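Local coordinates for phosphoribosyl-glycinamide (GAR) synthetase (PDB 7LVO), which catalyses, as the N-terminal GAR synthetase half of a bifunctional purine-biosynthesis enzyme, the ATP-dependent ligation of glycine to 5-phosphoribosylamine in the second step of the de novo pathway, at residues A45-F54 with G406-T414; T273-P283 with Y377-Y388. All blocks are in the same frame, centred on the assembly; numbering follows the deposited sequence.

Contact 1 (A45-F54 with G406-T414); sequences AGGREHALAF and GVEVFHAGT
His50 and Phe410 meet at almost a right angle, the phenyl edge aimed at the imidazole face, with CD1 of Phe410 4.0 Å from CG of His50. The same phenyl ring lies beneath Ala51, whose CB sits over its centre at 3.8 Å in a CH-pi contact. At its far end it directs an edge, in an offset edge-to-face pairing, toward the face of Phe54; CE1 of Phe410 comes within 3.7 Å of CB of Phe54. CE1 and CZ of Phe54 lie against the carboxylate of Glu408, the two planes inclined by 35°.

One hydrogen bond ties strand to helix: the backbone N of His411 donates to ND1 of His50, 3.0 Å away, close to the ring plane and nearly straight at 164°. The imidazole reaches it because CG of His50 is turned anti to the backbone N (chi1 -169°), which drops the ring toward strand 407-411. Near the start of helix 47-54 the two segments close up backbone to backbone, CA of Gly47 lying 3.1 Å from O of His411. Gly46 takes the N-cap position, and its N donates to OE1 of Glu49, whose other oxygen holds Arg48 in a salt bridge. Asn71 bonds the carbonyl O of Ala45 and, weakly, that of Ala412, two acceptors 3.1 Å apart that cannot bond each other.

The helix of the N domain is thus seated on an outer strand, 407-411, of the five-stranded antiparallel sheet mainly by aromatic packing. The acceptor role of ND1 of His50 is consistent with a neutral imidazole whose proton is on NE2.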
loop_
_atom_site.group_PDB
_atom_site.type_symbol
_atom_site.label_atom_id
_atom_site.label_comp_id
_atom_site.label_asym_id
_atom_site.label_seq_id
_atom_site.Cartn_x
_atom_site.Cartn_y
_atom_site.Cartn_z
ATOM N N ALA A 45 -2.744 5.783 -10.227
ATOM C CA ALA A 45 -2.308 5.319 -11.538
ATOM C C ALA A 45 -1.277 4.203 -11.429
ATOM O O ALA A 45 -0.474 4.013 -12.349
ATOM C CB ALA A 45 -1.721 6.476 -12.355
ATOM N N GLY A 46 -1.296 3.451 -10.325
ATOM C CA GLY A 46 -0.368 2.367 -10.112
ATOM C C GLY A 46 -0.997 1.008 -10.353
ATOM O O GLY A 46 -2.157 0.884 -10.720
ATOM N N GLY A 47 -0.186 -0.030 -10.124
ATOM C CA GLY A 47 -0.657 -1.384 -10.329
ATOM C C GLY A 47 -1.718 -1.793 -9.335
ATOM O O GLY A 47 -2.525 -2.681 -9.623
ATOM N N ARG A 48 -1.713 -1.175 -8.154
ATOM C CA ARG A 48 -2.798 -1.373 -7.201
ATOM C C ARG A 48 -4.134 -0.972 -7.810
ATOM O O ARG A 48 -5.141 -1.661 -7.617
ATOM C CB ARG A 48 -2.524 -0.576 -5.933
ATOM C CG ARG A 48 -3.642 -0.644 -4.895
ATOM C CD ARG A 48 -3.893 0.723 -4.265
ATOM N NE ARG A 48 -2.728 1.255 -3.572
ATOM C CZ ARG A 48 -1.942 2.218 -4.035
ATOM N NH1 ARG A 48 -2.168 2.797 -5.200
ATOM N NH2 ARG A 48 -0.903 2.613 -3.305
ATOM N N GLU A 49 -4.161 0.138 -8.555
ATOM C CA GLU A 49 -5.408 0.577 -9.178
ATOM C C GLU A 49 -5.864 -0.414 -10.242
ATOM O O GLU A 49 -7.032 -0.816 -10.272
ATOM C CB GLU A 49 -5.233 1.968 -9.775
ATOM C CG GLU A 49 -5.327 3.095 -8.760
ATOM C CD GLU A 49 -4.240 3.037 -7.718
ATOM O OE1 GLU A 49 -3.047 2.964 -8.083
ATOM O OE2 GLU A 49 -4.566 3.051 -6.526
ATOM N N HIS A 50 -4.949 -0.828 -11.128
ATOM C CA HIS A 50 -5.328 -1.791 -12.153
ATOM C C HIS A 50 -5.821 -3.088 -11.525
ATOM O O HIS A 50 -6.844 -3.639 -11.947
ATOM C CB HIS A 50 -4.147 -2.052 -13.086
ATOM C CG HIS A 50 -4.505 -2.826 -14.314
ATOM N ND1 HIS A 50 -3.568 -3.235 -15.238
ATOM C CD2 HIS A 50 -5.699 -3.270 -14.769
ATOM C CE1 HIS A 50 -4.169 -3.898 -16.210
ATOM N NE2 HIS A 50 -5.464 -3.932 -15.950
ATOM N N ALA A 51 -5.113 -3.585 -10.513
ATOM C CA ALA A 51 -5.539 -4.813 -9.849
ATOM C C ALA A 51 -6.901 -4.636 -9.178
ATOM O O ALA A 51 -7.743 -5.543 -9.213
ATOM C CB ALA A 51 -4.484 -5.241 -8.831
ATOM N N LEU A 52 -7.134 -3.483 -8.548
ATOM C CA LEU A 52 -8.444 -3.233 -7.947
ATOM C C LEU A 52 -9.523 -3.093 -9.018
ATOM O O LEU A 52 -10.601 -3.693 -8.911
ATOM C CB LEU A 52 -8.397 -1.985 -7.066
ATOM C CG LEU A 52 -7.600 -2.114 -5.780
ATOM C CD1 LEU A 52 -7.392 -0.747 -5.129
ATOM C CD2 LEU A 52 -8.293 -3.063 -4.798
ATOM N N ALA A 53 -9.253 -2.298 -10.056
ATOM C CA ALA A 53 -10.188 -2.200 -11.171
ATOM C C ALA A 53 -10.469 -3.569 -11.763
ATOM O O ALA A 53 -11.605 -3.857 -12.168
ATOM C CB ALA A 53 -9.639 -1.256 -12.247
ATOM N N PHE A 54 -9.445 -4.426 -11.820
ATOM C CA PHE A 54 -9.616 -5.770 -12.348
ATOM C C PHE A 54 -10.710 -6.518 -11.600
ATOM O O PHE A 54 -11.602 -7.111 -12.215
ATOM C CB PHE A 54 -8.274 -6.512 -12.269
ATOM C CG PHE A 54 -8.369 -7.988 -12.528
ATOM C CD1 PHE A 54 -8.539 -8.474 -13.818
ATOM C CD2 PHE A 54 -8.264 -8.892 -11.482
ATOM C CE1 PHE A 54 -8.616 -9.837 -14.058
ATOM C CE2 PHE A 54 -8.340 -10.259 -11.717
ATOM C CZ PHE A 54 -8.515 -10.729 -13.005
ATOM N N GLY A 406 -2.749 -18.508 -16.906
ATOM C CA GLY A 406 -3.105 -18.018 -15.588
ATOM C C GLY A 406 -2.283 -16.848 -15.096
ATOM O O GLY A 406 -2.102 -16.674 -13.885
ATOM N N VAL A 407 -1.792 -16.031 -16.020
ATOM C CA VAL A 407 -0.972 -14.871 -15.699
ATOM C C VAL A 407 -1.809 -13.614 -15.898
ATOM O O VAL A 407 -2.496 -13.474 -16.917
ATOM C CB VAL A 407 0.302 -14.820 -16.564
ATOM C CG1 VAL A 407 1.086 -13.556 -16.274
ATOM C CG2 VAL A 407 1.159 -16.046 -16.312
ATOM N N GLU A 408 -1.747 -12.706 -14.927
ATOM C CA GLU A 408 -2.391 -11.401 -15.013
ATOM C C GLU A 408 -1.315 -10.328 -14.953
ATOM O O GLU A 408 -0.468 -10.341 -14.050
ATOM C CB GLU A 408 -3.405 -11.199 -13.881
ATOM C CG GLU A 408 -4.606 -12.136 -13.954
ATOM C CD GLU A 408 -5.433 -11.922 -15.210
ATOM O OE1 GLU A 408 -5.326 -10.838 -15.817
ATOM O OE2 GLU A 408 -6.187 -12.845 -15.590
ATOM N N VAL A 409 -1.350 -9.403 -15.907
ATOM C CA VAL A 409 -0.384 -8.316 -15.998
ATOM C C VAL A 409 -1.087 -7.044 -15.547
ATOM O O VAL A 409 -2.019 -6.565 -16.207
ATOM C CB VAL A 409 0.180 -8.168 -17.415
ATOM C CG1 VAL A 409 1.190 -7.022 -17.468
ATOM C CG2 VAL A 409 0.793 -9.471 -17.885
ATOM N N PHE A 410 -0.626 -6.472 -14.443
ATOM C CA PHE A 410 -1.152 -5.215 -13.917
ATOM C C PHE A 410 -0.126 -4.122 -14.172
ATOM O O PHE A 410 1.030 -4.240 -13.749
ATOM C CB PHE A 410 -1.474 -5.333 -12.421
ATOM C CG PHE A 410 -2.491 -6.395 -12.110
ATOM C CD1 PHE A 410 -3.763 -6.339 -12.665
ATOM C CD2 PHE A 410 -2.181 -7.454 -11.261
ATOM C CE1 PHE A 410 -4.706 -7.313 -12.380
ATOM C CE2 PHE A 410 -3.118 -8.425 -10.968
ATOM C CZ PHE A 410 -4.382 -8.357 -11.526
ATOM N N HIS A 411 -0.552 -3.062 -14.857
ATOM C CA HIS A 411 0.349 -1.977 -15.224
ATOM C C HIS A 411 0.488 -0.970 -14.083
ATOM O O HIS A 411 -0.478 -0.665 -13.376
ATOM C CB HIS A 411 -0.158 -1.260 -16.480
ATOM C CG HIS A 411 -0.223 -2.122 -17.700
ATOM N ND1 HIS A 411 -0.062 -1.613 -18.972
ATOM C CD2 HIS A 411 -0.430 -3.453 -17.851
ATOM C CE1 HIS A 411 -0.168 -2.595 -19.851
ATOM N NE2 HIS A 411 -0.390 -3.720 -19.197
ATOM N N ALA A 412 1.692 -0.443 -13.917
ATOM C CA ALA A 412 1.942 0.656 -12.988
ATOM C C ALA A 412 2.359 1.885 -13.818
ATOM O O ALA A 412 1.502 2.618 -14.282
ATOM C CB ALA A 412 2.983 0.264 -11.947
ATOM N N GLY A 413 3.663 2.039 -14.054
ATOM C CA GLY A 413 4.122 3.177 -14.837
ATOM C C GLY A 413 4.082 2.950 -16.336
ATOM O O GLY A 413 5.124 2.749 -16.968
ATOM N N THR A 414 2.882 2.953 -16.912
ATOM C CA THR A 414 2.698 2.828 -18.350
ATOM C C THR A 414 1.692 3.875 -18.818
ATOM O O THR A 414 0.982 4.490 -18.017
ATOM C CB THR A 414 2.220 1.427 -18.754
ATOM O OG1 THR A 414 0.893 1.206 -18.260
ATOM C CG2 THR A 414 3.160 0.355 -18.212
#

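Contact 2 (T273-P283 with Y377-Y388)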
loop_
_atom_site.group_PDB
_atom_site.type_symbol
_atom_site.label_atom_id
_atom_site.label_comp_id
_atom_site.label_asym_id
_atom_site.label_seq_id
_atom_site.Cartn_x
_atom_site.Cartn_y
_atom_site.Cartn_z
ATOM N N THR A 273 13.245 0.223 -2.649
ATOM C CA THR A 273 12.249 0.646 -3.619
ATOM C C THR A 273 10.876 0.632 -2.958
ATOM O O THR A 273 10.735 0.312 -1.774
ATOM C CB THR A 273 12.243 -0.264 -4.860
ATOM O OG1 THR A 273 11.689 -1.552 -4.520
ATOM C CG2 THR A 273 13.648 -0.445 -5.395
ATOM N N GLY A 274 9.854 0.974 -3.737
ATOM C CA GLY A 274 8.486 0.847 -3.287
ATOM C C GLY A 274 7.955 -0.564 -3.268
ATOM O O GLY A 274 6.827 -0.789 -2.822
ATOM N N GLY A 275 8.747 -1.527 -3.741
ATOM C CA GLY A 275 8.332 -2.915 -3.781
ATOM C C GLY A 275 8.557 -3.545 -5.139
ATOM O O GLY A 275 7.920 -3.151 -6.121
ATOM N N MET A 276 9.470 -4.516 -5.210
ATOM C CA MET A 276 9.788 -5.199 -6.458
ATOM C C MET A 276 9.053 -6.523 -6.616
ATOM O O MET A 276 9.220 -7.190 -7.636
ATOM C CB MET A 276 11.297 -5.441 -6.560
ATOM C CG MET A 276 12.127 -4.173 -6.755
ATOM S SD MET A 276 11.698 -3.280 -8.259
ATOM C CE MET A 276 12.038 -4.514 -9.518
ATOM N N GLY A 277 8.245 -6.917 -5.641
ATOM C CA GLY A 277 7.498 -8.154 -5.745
ATOM C C GLY A 277 6.983 -8.641 -4.408
ATOM O O GLY A 277 7.568 -8.340 -3.367
ATOM N N ALA A 278 5.886 -9.396 -4.423
ATOM C CA ALA A 278 5.281 -9.878 -3.188
ATOM C C ALA A 278 4.645 -11.241 -3.427
ATOM O O ALA A 278 4.431 -11.667 -4.565
ATOM C CB ALA A 278 4.236 -8.886 -2.658
ATOM N N TYR A 279 4.353 -11.926 -2.331
ATOM C CA TYR A 279 3.732 -13.240 -2.385
ATOM C C TYR A 279 2.892 -13.427 -1.129
ATOM O O TYR A 279 3.136 -12.796 -0.094
ATOM C CB TYR A 279 4.773 -14.360 -2.517
ATOM C CG TYR A 279 5.857 -14.327 -1.462
ATOM C CD1 TYR A 279 6.972 -13.519 -1.612
ATOM C CD2 TYR A 279 5.757 -15.098 -0.311
ATOM C CE1 TYR A 279 7.966 -13.481 -0.653
ATOM C CE2 TYR A 279 6.745 -15.064 0.659
ATOM C CZ TYR A 279 7.848 -14.254 0.478
ATOM O OH TYR A 279 8.837 -14.207 1.436
ATOM N N ALA A 280 1.893 -14.307 -1.234
ATOM C CA ALA A 280 0.983 -14.574 -0.126
ATOM C C ALA A 280 0.260 -15.876 -0.406
ATOM O O ALA A 280 0.045 -16.217 -1.573
ATOM C CB ALA A 280 -0.029 -13.425 0.049
ATOM N N PRO A 281 -0.120 -16.636 0.638
ATOM C CA PRO A 281 0.192 -16.375 2.050
ATOM C C PRO A 281 1.671 -16.598 2.357
ATOM O O PRO A 281 2.248 -17.557 1.882
ATOM C CB PRO A 281 -0.677 -17.391 2.811
ATOM C CG PRO A 281 -1.696 -17.857 1.831
ATOM C CD PRO A 281 -1.046 -17.771 0.480
ATOM N N ALA A 282 2.261 -15.707 3.130
ATOM C CA ALA A 282 3.658 -15.843 3.522
ATOM C C ALA A 282 3.792 -17.000 4.501
ATOM O O ALA A 282 3.267 -16.906 5.619
ATOM C CB ALA A 282 4.154 -14.541 4.155
ATOM N N PRO A 283 4.478 -18.089 4.147
ATOM C CA PRO A 283 4.577 -19.223 5.083
ATOM C C PRO A 283 5.121 -18.845 6.449
ATOM O O PRO A 283 4.769 -19.482 7.453
ATOM C CB PRO A 283 5.508 -20.202 4.352
ATOM C CG PRO A 283 5.347 -19.871 2.902
ATOM C CD PRO A 283 5.138 -18.371 2.858
ATOM N N TYR A 377 -1.313 -20.089 -3.483
ATOM C CA TYR A 377 -0.474 -18.919 -3.278
ATOM C C TYR A 377 -0.589 -17.987 -4.473
ATOM O O TYR A 377 -1.081 -18.369 -5.534
ATOM C CB TYR A 377 1.002 -19.319 -3.070
ATOM C CG TYR A 377 1.223 -20.247 -1.894
ATOM C CD1 TYR A 377 0.962 -21.604 -1.998
ATOM C CD2 TYR A 377 1.695 -19.760 -0.682
ATOM C CE1 TYR A 377 1.165 -22.455 -0.922
ATOM C CE2 TYR A 377 1.895 -20.594 0.395
ATOM C CZ TYR A 377 1.630 -21.941 0.272
ATOM O OH TYR A 377 1.829 -22.782 1.344
ATOM N N ALA A 378 -0.131 -16.753 -4.282
ATOM C CA ALA A 378 -0.121 -15.744 -5.334
ATOM C C ALA A 378 1.190 -14.976 -5.260
ATOM O O ALA A 378 1.738 -14.754 -4.174
ATOM C CB ALA A 378 -1.313 -14.777 -5.199
ATOM N N VAL A 379 1.683 -14.560 -6.427
ATOM C CA VAL A 379 2.965 -13.882 -6.538
ATOM C C VAL A 379 2.838 -12.734 -7.528
ATOM O O VAL A 379 2.105 -12.821 -8.514
ATOM C CB VAL A 379 4.087 -14.845 -6.991
ATOM C CG1 VAL A 379 5.419 -14.110 -7.066
ATOM C CG2 VAL A 379 4.174 -16.048 -6.064
ATOM N N SER A 380 3.567 -11.651 -7.259
ATOM C CA SER A 380 3.653 -10.509 -8.158
ATOM C C SER A 380 5.118 -10.156 -8.343
ATOM O O SER A 380 5.849 -10.017 -7.359
ATOM C CB SER A 380 2.882 -9.301 -7.616
ATOM O OG SER A 380 3.399 -8.862 -6.371
ATOM N N VAL A 381 5.545 -10.007 -9.594
ATOM C CA VAL A 381 6.936 -9.707 -9.926
ATOM C C VAL A 381 6.958 -8.424 -10.746
ATOM O O VAL A 381 6.331 -8.349 -11.809
ATOM C CB VAL A 381 7.602 -10.855 -10.692
ATOM C CG1 VAL A 381 9.030 -10.464 -11.074
ATOM C CG2 VAL A 381 7.604 -12.131 -9.858
ATOM N N VAL A 382 7.690 -7.427 -10.260
ATOM C CA VAL A 382 7.681 -6.090 -10.836
ATOM C C VAL A 382 8.756 -5.986 -11.910
ATOM O O VAL A 382 9.890 -6.447 -11.732
ATOM C CB VAL A 382 7.890 -5.023 -9.740
ATOM C CG1 VAL A 382 8.094 -3.647 -10.368
ATOM C CG2 VAL A 382 6.708 -5.000 -8.777
ATOM N N LEU A 383 8.389 -5.376 -13.032
ATOM C CA LEU A 383 9.331 -4.960 -14.062
ATOM C C LEU A 383 9.506 -3.449 -13.966
ATOM O O LEU A 383 8.524 -2.701 -14.040
ATOM C CB LEU A 383 8.835 -5.361 -15.446
ATOM C CG LEU A 383 9.445 -6.632 -16.039
ATOM C CD1 LEU A 383 9.210 -7.834 -15.147
ATOM C CD2 LEU A 383 8.877 -6.887 -17.432
ATOM N N ALA A 384 10.747 -3.004 -13.786
ATOM C CA ALA A 384 11.048 -1.599 -13.568
ATOM C C ALA A 384 11.879 -1.046 -14.723
ATOM O O ALA A 384 12.374 -1.784 -15.575
ATOM C CB ALA A 384 11.785 -1.399 -12.236
ATOM N N SER A 385 12.032 0.272 -14.724
ATOM C CA SER A 385 12.786 0.974 -15.753
ATOM C C SER A 385 14.268 1.026 -15.403
ATOM O O SER A 385 14.653 1.023 -14.233
ATOM C CB SER A 385 12.250 2.398 -15.933
ATOM O OG SER A 385 10.894 2.396 -16.356
ATOM N N GLU A 386 15.100 1.091 -16.443
ATOM C CA GLU A 386 16.544 1.162 -16.262
ATOM C C GLU A 386 16.914 2.335 -15.363
ATOM O O GLU A 386 16.592 3.488 -15.667
ATOM C CB GLU A 386 17.227 1.296 -17.623
ATOM C CG GLU A 386 18.740 1.356 -17.565
ATOM C CD GLU A 386 19.372 1.477 -18.945
ATOM O OE1 GLU A 386 18.635 1.376 -19.950
ATOM O OE2 GLU A 386 20.601 1.671 -19.020
ATOM N N GLY A 387 17.602 2.039 -14.256
ATOM C CA GLY A 387 18.080 3.038 -13.321
ATOM C C GLY A 387 17.310 3.077 -12.017
ATOM O O GLY A 387 17.885 3.435 -10.980
ATOM N N TYR A 388 16.026 2.735 -12.048
ATOM C CA TYR A 388 15.219 2.711 -10.834
ATOM C C TYR A 388 15.912 1.867 -9.765
ATOM O O TYR A 388 16.472 0.811 -10.081
ATOM C CB TYR A 388 13.830 2.147 -11.156
ATOM C CG TYR A 388 12.886 2.064 -9.982
ATOM C CD1 TYR A 388 12.117 3.155 -9.607
ATOM C CD2 TYR A 388 12.756 0.891 -9.254
ATOM C CE1 TYR A 388 11.252 3.084 -8.531
ATOM C CE2 TYR A 388 11.890 0.810 -8.183
ATOM C CZ TYR A 388 11.145 1.908 -7.822
ATOM O OH TYR A 388 10.276 1.824 -6.750
HETATM O O HOH W 1 11.177 -7.759 -9.624
#
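Strands 277-280 and 377-384 pair as antiparallel neighbours in a five-stranded sheet, joining a strand of the ATP-grasp region to one of the C domain. Ala278 and Ser380 form a hydrogen-bonded pair, as do Ala280 and Ala378; these small residues share the face that helix 340-344 packs against. On the other face Tyr279 and Val379 lie side by side, CB of Tyr279 4.0 Å from CG2 of Val379, and helix 438-449 touches Val379. Within the ladder, CA of Gly277 comes 3.0 Å from O of Ser380.

At one end the ring of Tyr377 crosses Pro281, which follows a cis peptide bond: CD of the proline lies 3.6 Å from CD2 of the tyrosine, and O of Pro281 meets the ring edge in its plane. The opposite end is filled by Met276. Bent at both chi2 and chi3 (each -60°), its chain folds back so that CE lies against CG1 of Val382 and CB of Ala384, 4.1 Å from each, and SD passes alongside Tyr388 in an oblique Met-aromatic contact. Thr273 fits against the same tyrosine, its CB and CG2 both near CE2, and N of Gly274 donates to the tyrosine hydroxyl.

The carbonyl O of Met276 takes two donors, the N of Val382, 3.0 Å away and 46° out of the carbonyl plane, and a water that also donates to O of Val382, 2.8 Å from each oxygen.

Both contacts reach one antiparallel sheet, in the order 259-263, 277-280, 377-384, 427-435, 407-411. Contact 2 joins two neighbouring strands of it, whereas contact 1 sets helix 47-56 against the outermost strand 407-411; strand 427-435 runs between them. Their centres are about 12 Å apart and their nearest atoms about 6 Å, without touching. Helix 340-344 reaches both, meeting Phe410 and Ala51 in one and Ala278 and Ala378 in the other. Along the chain the order is 45-54, 273-283, 377-388, 406-414, so contact 2 falls wholly within the span bridged by contact 1. Together they attach N-domain and ATP-grasp segments to the C domain.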